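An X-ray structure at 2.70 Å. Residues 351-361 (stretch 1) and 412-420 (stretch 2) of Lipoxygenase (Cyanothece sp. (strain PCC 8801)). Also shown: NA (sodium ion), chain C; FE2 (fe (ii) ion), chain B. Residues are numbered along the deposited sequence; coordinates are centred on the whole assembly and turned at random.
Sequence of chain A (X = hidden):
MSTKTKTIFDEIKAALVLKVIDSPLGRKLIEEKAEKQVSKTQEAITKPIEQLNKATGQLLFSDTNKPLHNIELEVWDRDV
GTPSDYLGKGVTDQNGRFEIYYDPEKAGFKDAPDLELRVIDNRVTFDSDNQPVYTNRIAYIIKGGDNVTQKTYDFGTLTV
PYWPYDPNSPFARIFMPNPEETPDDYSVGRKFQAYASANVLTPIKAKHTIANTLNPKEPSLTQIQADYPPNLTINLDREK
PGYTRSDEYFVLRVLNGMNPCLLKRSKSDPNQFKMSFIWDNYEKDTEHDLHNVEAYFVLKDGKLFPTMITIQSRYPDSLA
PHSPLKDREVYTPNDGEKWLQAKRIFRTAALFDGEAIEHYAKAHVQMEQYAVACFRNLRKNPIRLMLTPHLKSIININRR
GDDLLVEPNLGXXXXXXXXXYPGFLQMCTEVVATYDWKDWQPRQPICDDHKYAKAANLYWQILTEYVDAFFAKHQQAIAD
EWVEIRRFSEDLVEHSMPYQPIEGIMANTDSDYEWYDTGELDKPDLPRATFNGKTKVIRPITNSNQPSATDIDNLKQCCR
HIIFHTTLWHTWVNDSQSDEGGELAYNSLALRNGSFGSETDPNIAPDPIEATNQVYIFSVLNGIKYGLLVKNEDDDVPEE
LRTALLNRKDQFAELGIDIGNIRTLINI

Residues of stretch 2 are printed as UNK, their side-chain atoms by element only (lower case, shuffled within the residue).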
ATOM      1  N   LEU A 351       3.438  17.798  -3.235  1.00 36.54           N
ATOM      2  CA  LEU A 351       2.237  17.021  -2.955  1.00 42.13           C
ATOM      3  C   LEU A 351       2.033  15.969  -4.035  1.00 45.56           C
ATOM      4  O   LEU A 351       1.732  14.812  -3.737  1.00 43.59           O
ATOM      5  CB  LEU A 351       0.998  17.915  -2.851  1.00 38.33           C
ATOM      6  CG  LEU A 351      -0.259  17.188  -2.360  1.00 34.26           C
ATOM      7  CD1 LEU A 351      -0.218  17.037  -0.860  1.00 33.64           C
ATOM      8  CD2 LEU A 351      -1.530  17.904  -2.786  1.00 37.74           C
ATOM      9  N   PHE A 352       2.192  16.367  -5.294  1.00 47.02           N
ATOM     10  CA  PHE A 352       2.077  15.403  -6.381  1.00 46.38           C
ATOM     11  C   PHE A 352       3.182  14.349  -6.289  1.00 46.82           C
ATOM     12  O   PHE A 352       2.913  13.148  -6.420  1.00 46.42           O
ATOM     13  CB  PHE A 352       2.118  16.086  -7.746  1.00 47.36           C
ATOM     14  CG  PHE A 352       2.130  15.118  -8.896  1.00 47.57           C
ATOM     15  CD1 PHE A 352       1.031  14.309  -9.145  1.00 44.10           C
ATOM     16  CD2 PHE A 352       3.243  15.003  -9.714  1.00 45.33           C
ATOM     17  CE1 PHE A 352       1.036  13.410 -10.195  1.00 45.58           C
ATOM     18  CE2 PHE A 352       3.256  14.106 -10.767  1.00 46.69           C
ATOM     19  CZ  PHE A 352       2.148  13.308 -11.008  1.00 47.66           C
ATOM     20  N   ASP A 353       4.416  14.791  -6.054  1.00 44.81           N
ATOM     21  CA  ASP A 353       5.522  13.858  -5.873  1.00 45.02           C
ATOM     22  C   ASP A 353       5.249  12.934  -4.695  1.00 44.98           C
ATOM     23  O   ASP A 353       5.509  11.732  -4.755  1.00 43.21           O
ATOM     24  CB  ASP A 353       6.837  14.602  -5.650  1.00 44.24           C
ATOM     25  CG  ASP A 353       7.989  13.666  -5.351  1.00 45.85           C
ATOM     26  OD1 ASP A 353       8.363  13.523  -4.171  1.00 48.94           O
ATOM     27  OD2 ASP A 353       8.515  13.058  -6.298  1.00 46.35           O
ATOM     28  N   GLY A 354       4.719  13.517  -3.624  1.00 40.80           N
ATOM     29  CA  GLY A 354       4.400  12.776  -2.421  1.00 39.20           C
ATOM     30  C   GLY A 354       3.372  11.693  -2.663  1.00 40.08           C
ATOM     31  O   GLY A 354       3.492  10.594  -2.134  1.00 40.43           O
ATOM     32  N   GLU A 355       2.358  11.993  -3.465  1.00 41.40           N
ATOM     33  CA  GLU A 355       1.330  11.003  -3.755  1.00 43.65           C
ATOM     34  C   GLU A 355       1.831   9.917  -4.696  1.00 39.88           C
ATOM     35  O   GLU A 355       1.586   8.737  -4.461  1.00 40.07           O
ATOM     36  CB  GLU A 355       0.081  11.662  -4.346  1.00 47.26           C
ATOM     37  CG  GLU A 355      -0.747  12.444  -3.341  1.00 52.64           C
ATOM     38  CD  GLU A 355      -1.502  11.557  -2.359  1.00 49.81           C
ATOM     39  OE1 GLU A 355      -2.584  11.983  -1.898  1.00 46.00           O
ATOM     40  OE2 GLU A 355      -1.023  10.443  -2.043  1.00 46.38           O
ATOM     41  N   ALA A 356       2.516  10.319  -5.763  1.00 40.75           N
ATOM     42  CA  ALA A 356       3.086   9.365  -6.718  1.00 37.09           C
ATOM     43  C   ALA A 356       4.136   8.463  -6.074  1.00 34.89           C
ATOM     44  O   ALA A 356       3.945   7.253  -5.972  1.00 33.32           O
ATOM     45  CB  ALA A 356       3.695  10.100  -7.902  1.00 33.18           C
ATOM     46  N   ILE A 357       5.239   9.062  -5.638  1.00 33.08           N
ATOM     47  CA  ILE A 357       6.373   8.299  -5.128  1.00 36.30           C
ATOM     48  C   ILE A 357       6.216   7.834  -3.673  1.00 35.31           C
ATOM     49  O   ILE A 357       6.204   6.630  -3.402  1.00 34.81           O
ATOM     50  CB  ILE A 357       7.681   9.106  -5.208  1.00 31.28           C
ATOM     51  CG1 ILE A 357       7.849   9.756  -6.579  1.00 31.46           C
ATOM     52  CG2 ILE A 357       8.844   8.216  -4.864  1.00 25.26           C
ATOM     53  CD1 ILE A 357       8.023   8.780  -7.705  1.00 38.83           C
ATOM     54  N   GLU A 358       6.131   8.789  -2.747  1.00 31.03           N
ATOM     55  CA  GLU A 358       6.128   8.489  -1.313  1.00 36.16           C
ATOM     56  C   GLU A 358       4.944   7.628  -0.888  1.00 43.01           C
ATOM     57  O   GLU A 358       5.072   6.731  -0.053  1.00 46.18           O
ATOM     58  CB  GLU A 358       6.129   9.786  -0.506  1.00 38.71           C
ATOM     59  CG  GLU A 358       7.268  10.716  -0.855  1.00 43.25           C
ATOM     60  CD  GLU A 358       8.602  10.009  -0.823  1.00 48.99           C
ATOM     61  OE1 GLU A 358       9.325  10.045  -1.845  1.00 51.35           O
ATOM     62  OE2 GLU A 358       8.921   9.415   0.231  1.00 47.78           O
ATOM     63  N   HIS A 359       3.791   7.905  -1.476  1.00 42.64           N
ATOM     64  CA  HIS A 359       2.588   7.169  -1.154  1.00 41.33           C
ATOM     65  C   HIS A 359       2.378   5.945  -2.035  1.00 42.27           C
ATOM     66  O   HIS A 359       2.702   4.822  -1.645  1.00 43.88           O
ATOM     67  CB  HIS A 359       1.382   8.083  -1.272  1.00 45.10           C
ATOM     68  CG  HIS A 359       0.181   7.580  -0.547  1.00 48.05           C
ATOM     69  ND1 HIS A 359      -1.065   8.138  -0.699  1.00 51.05           N
ATOM     70  CD2 HIS A 359       0.043   6.569   0.344  1.00 48.15           C
ATOM     71  CE1 HIS A 359      -1.928   7.493   0.070  1.00 51.90           C
ATOM     72  NE2 HIS A 359      -1.278   6.541   0.711  1.00 51.38           N
ATOM     73  N   TYR A 360       1.814   6.172  -3.217  1.00 39.91           N
ATOM     74  CA  TYR A 360       1.397   5.078  -4.086  1.00 42.61           C
ATOM     75  C   TYR A 360       2.539   4.141  -4.462  1.00 40.40           C
ATOM     76  O   TYR A 360       2.402   2.921  -4.381  1.00 40.34           O
ATOM     77  CB  TYR A 360       0.747   5.622  -5.356  1.00 46.60           C
ATOM     78  CG  TYR A 360       0.353   4.536  -6.330  1.00 48.06           C
ATOM     79  CD1 TYR A 360      -0.716   3.686  -6.060  1.00 47.14           C
ATOM     80  CD2 TYR A 360       1.047   4.360  -7.519  1.00 47.74           C
ATOM     81  CE1 TYR A 360      -1.074   2.688  -6.952  1.00 47.68           C
ATOM     82  CE2 TYR A 360       0.698   3.372  -8.410  1.00 46.67           C
ATOM     83  CZ  TYR A 360      -0.360   2.541  -8.127  1.00 49.04           C
ATOM     84  OH  TYR A 360      -0.696   1.562  -9.031  1.00 54.91           O
ATOM     85  N   ALA A 361       3.671   4.706  -4.858  1.00 35.83           N
ATOM     86  CA  ALA A 361       4.792   3.883  -5.291  1.00 31.83           C
ATOM     87  C   ALA A 361       5.487   3.187  -4.124  1.00 33.93           C
ATOM     88  O   ALA A 361       5.598   1.959  -4.106  1.00 37.84           O
ATOM     89  CB  ALA A 361       5.786   4.718  -6.062  1.00 34.10           C
ATOM     90  N   UNK A 412      -7.506  10.032  -9.642  1.00 50.48           N
ATOM     91  CA  UNK A 412      -7.197  11.346  -9.084  1.00 47.72           C
ATOM     92  C   UNK A 412      -5.761  11.806  -9.342  1.00 52.58           C
ATOM     93  O   UNK A 412      -5.543  12.946  -9.733  1.00 52.12           O
ATOM     94  c   UNK A 412      -7.453  11.367  -7.578  1.00 43.60           C
ATOM     95  c   UNK A 412      -7.114  12.810  -5.550  1.00 43.42           C
ATOM     96  c   UNK A 412      -8.947  13.362  -7.169  1.00 41.31           C
ATOM     97  c   UNK A 412      -7.536  12.787  -7.006  1.00 44.17           C
ATOM     98  N   UNK A 413      -4.788  10.927  -9.116  1.00 52.20           N
ATOM     99  CA  UNK A 413      -3.383  11.310  -9.240  1.00 53.09           C
ATOM    100  C   UNK A 413      -3.012  11.635 -10.689  1.00 50.71           C
ATOM    101  O   UNK A 413      -2.177  12.500 -10.944  1.00 46.49           O
ATOM    102  c   UNK A 413      -3.441  10.602  -5.060  1.00 67.86           C
ATOM    103  c   UNK A 413      -2.653   9.930  -7.231  1.00 61.73           C
ATOM    104  c   UNK A 413      -2.192   8.749  -6.674  1.00 63.38           C
ATOM    105  c   UNK A 413      -2.977   9.419  -4.516  1.00 67.74           C
ATOM    106  c   UNK A 413      -2.352   8.491  -5.324  1.00 64.98           C
ATOM    107  c   UNK A 413      -2.473  10.203  -8.698  1.00 56.82           C
ATOM    108  c   UNK A 413      -3.276  10.853  -6.409  1.00 64.98           C
ATOM    109  N   UNK A 414      -3.641  10.943 -11.633  1.00 51.92           N
ATOM    110  CA  UNK A 414      -3.441  11.228 -13.049  1.00 50.35           C
ATOM    111  C   UNK A 414      -4.158  12.511 -13.460  1.00 52.84           C
ATOM    112  O   UNK A 414      -3.529  13.465 -13.918  1.00 54.82           O
ATOM    113  c   UNK A 414      -3.153   8.791 -13.641  1.00 45.66           C
ATOM    114  c   UNK A 414      -3.858  10.443 -15.406  1.00 43.70           C
ATOM    115  c   UNK A 414      -3.941  10.068 -13.932  1.00 47.35           C
ATOM    116  N   UNK A 415      -5.478  12.513 -13.287  1.00 53.18           N
ATOM    117  CA  UNK A 415      -6.341  13.641 -13.642  1.00 51.01           C
ATOM    118  C   UNK A 415      -5.877  14.965 -13.041  1.00 47.62           C
ATOM    119  O   UNK A 415      -5.670  15.942 -13.758  1.00 48.85           O
ATOM    120  o   UNK A 415      -8.384  12.355 -14.003  1.00 64.76           O
ATOM    121  c   UNK A 415      -8.641  14.646 -13.317  1.00 66.91           C
ATOM    122  c   UNK A 415      -7.802  13.383 -13.192  1.00 64.42           C
ATOM    123  N   UNK A 416      -5.722  14.987 -11.722  1.00 40.27           N
ATOM    124  CA  UNK A 416      -5.375  16.206 -10.999  1.00 41.93           C
ATOM    125  C   UNK A 416      -3.879  16.503 -11.041  1.00 44.17           C
ATOM    126  O   UNK A 416      -3.463  17.640 -10.827  1.00 43.45           O
ATOM    127  c   UNK A 416      -5.842  16.115  -9.540  1.00 42.39           C
ATOM    128  o   UNK A 416      -8.082  16.438 -10.350  1.00 39.99           O
ATOM    129  c   UNK A 416      -7.340  16.329  -9.378  1.00 41.70           C
ATOM    130  n   UNK A 416      -7.787  16.377  -8.138  1.00 47.12           N
ATOM    131  N   UNK A 417      -3.076  15.474 -11.304  1.00 46.48           N
ATOM    132  CA  UNK A 417      -1.642  15.639 -11.463  1.00 37.30           C
ATOM    133  C   UNK A 417      -1.298  16.276 -12.798  1.00 37.16           C
ATOM    134  O   UNK A 417      -2.054  16.144 -13.770  1.00 35.58           O
ATOM    135  N   UNK A 418      -0.144  16.964 -12.859  1.00 35.54           N
ATOM    136  CA  UNK A 418       0.310  17.710 -14.040  1.00 36.34           C
ATOM    137  C   UNK A 418       0.809  16.812 -15.172  1.00 40.15           C
ATOM    138  O   UNK A 418       1.135  17.296 -16.259  1.00 44.87           O
ATOM    139  c   UNK A 418       2.020  17.704 -12.399  1.00 33.39           C
ATOM    140  c   UNK A 418       1.457  18.553 -13.488  1.00 34.52           C
ATOM    141  c   UNK A 418       0.848  17.008 -11.769  1.00 32.02           C
ATOM    142  N   UNK A 419       0.871  15.512 -14.918  1.00 39.32           N
ATOM    143  CA  UNK A 419       1.394  14.582 -15.904  1.00 38.76           C
ATOM    144  C   UNK A 419       0.292  13.789 -16.579  1.00 42.00           C
ATOM    145  O   UNK A 419      -0.836  13.728 -16.094  1.00 44.62           O
ATOM    146  c   UNK A 419       4.262  15.261 -15.595  1.00 37.29           C
ATOM    147  c   UNK A 419       4.579  13.278 -14.074  1.00 41.58           C
ATOM    148  c   UNK A 419       2.390  13.624 -15.250  1.00 38.29           C
ATOM    149  c   UNK A 419       3.594  14.312 -14.606  1.00 40.69           C
ATOM    150  N   UNK A 420       0.635  13.184 -17.709  1.00 43.98           N
ATOM    151  CA  UNK A 420      -0.224  12.200 -18.340  1.00 42.77           C
ATOM    152  C   UNK A 420      -0.144  10.911 -17.528  1.00 40.16           C
ATOM    153  O   UNK A 420       0.649  10.812 -16.589  1.00 40.50           O
ATOM    154  c   UNK A 420       0.189  11.933 -19.800  1.00 39.96           C
ATOM    155  o   UNK A 420       1.450  11.256 -19.824  1.00 39.71           O
ATOM    156  c   UNK A 420       0.301  13.239 -20.570  1.00 30.60           C
TER
HETATM  157 NA    NA C 702      -3.218  14.972 -15.822  1.00 38.93          NA
HETATM  158 FE   FE2 B 701      -2.870   4.713   1.104  1.00 61.35          FE

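Position 412 carries four side-chain carbons, forked at the second, and none makes contact with stretch 1. A fork one carbon beyond CB identifies Leu412, whose backbone O accepts a hydrogen bond from N of position 416, 2.9 Å away.

Position 413 has one carbon followed by a ring of six carbons, with no oxygen attached: Phe413. Its CA-to-CB bond points toward stretch 1, and the ring lies against the helix, with CZ 3.3 Å from Glu355 OE2 and CE2 4.2 Å from Tyr360 CB. Glu355 CB sits over one ring face, 3.8 Å from the centroid and 15° off the normal, which is CH-pi geometry.

At 414 one carbon carries two more, a branch at CB without a heteroatom, hence Val414. Its CA-to-CB bond points away from stretch 1, and its backbone O binds the sodium ion at 2.5 Å from NA.

Position 415 has one carbon bearing an oxygen and a carbon, so it is Thr415, out of reach of stretch 1.

Position 416 shows two carbons, the second carrying one oxygen and one nitrogen. This terminal amide one carbon beyond CB defines Asn416, which makes no contact with stretch 1.

No side-chain atom exists at 417, so it is Gly417. Its CA lies 3.7 Å from Phe352 CE1; an ideal CB would fall 2.4 Å from Phe352 CE1 and 2.2 Å from Phe413 O, clashing with both.

At 418 three carbons close a ring onto the backbone N, giving Pro418. Its CD stands 3.6 Å from the Phe352 ring centroid, only 7° off the normal, a CH-pi contact nearly straight above the face.

Position 419 again has four carbons forked at the second: Leu419. Its CD1 meets Phe352 CE2 at 3.7 Å, at the ring edge.

Position 420 has one carbon with an oxygen and a carbon attached. It is Thr420, at an N-cap position, its side chain capping a backbone N just past the stretch.

The contact works through two aromatic rings, one from each stretch, and buries 357 Å², summed over both sides, without a hydrogen bond across it. Phe352 packs under Pro418 and beside Leu419, its CE1 also 3.4 Å from Phe413 O, while Phe413 packs against Glu355 and Tyr360. At the tip of the Phe413 ring, His359 ND1 donates to Glu355 OE2 at 2.7 Å (155°), and His359 NE2 binds the iron at 2.5 Å from FE. On stretch 2, Gly417 O and Leu419 O join Val414 O around NA, at 2.6 and 2.7 Å respectively, so one ion ties together the turn that meets Phe352.

Stretch 2 (412-420) LFVTNGPLT
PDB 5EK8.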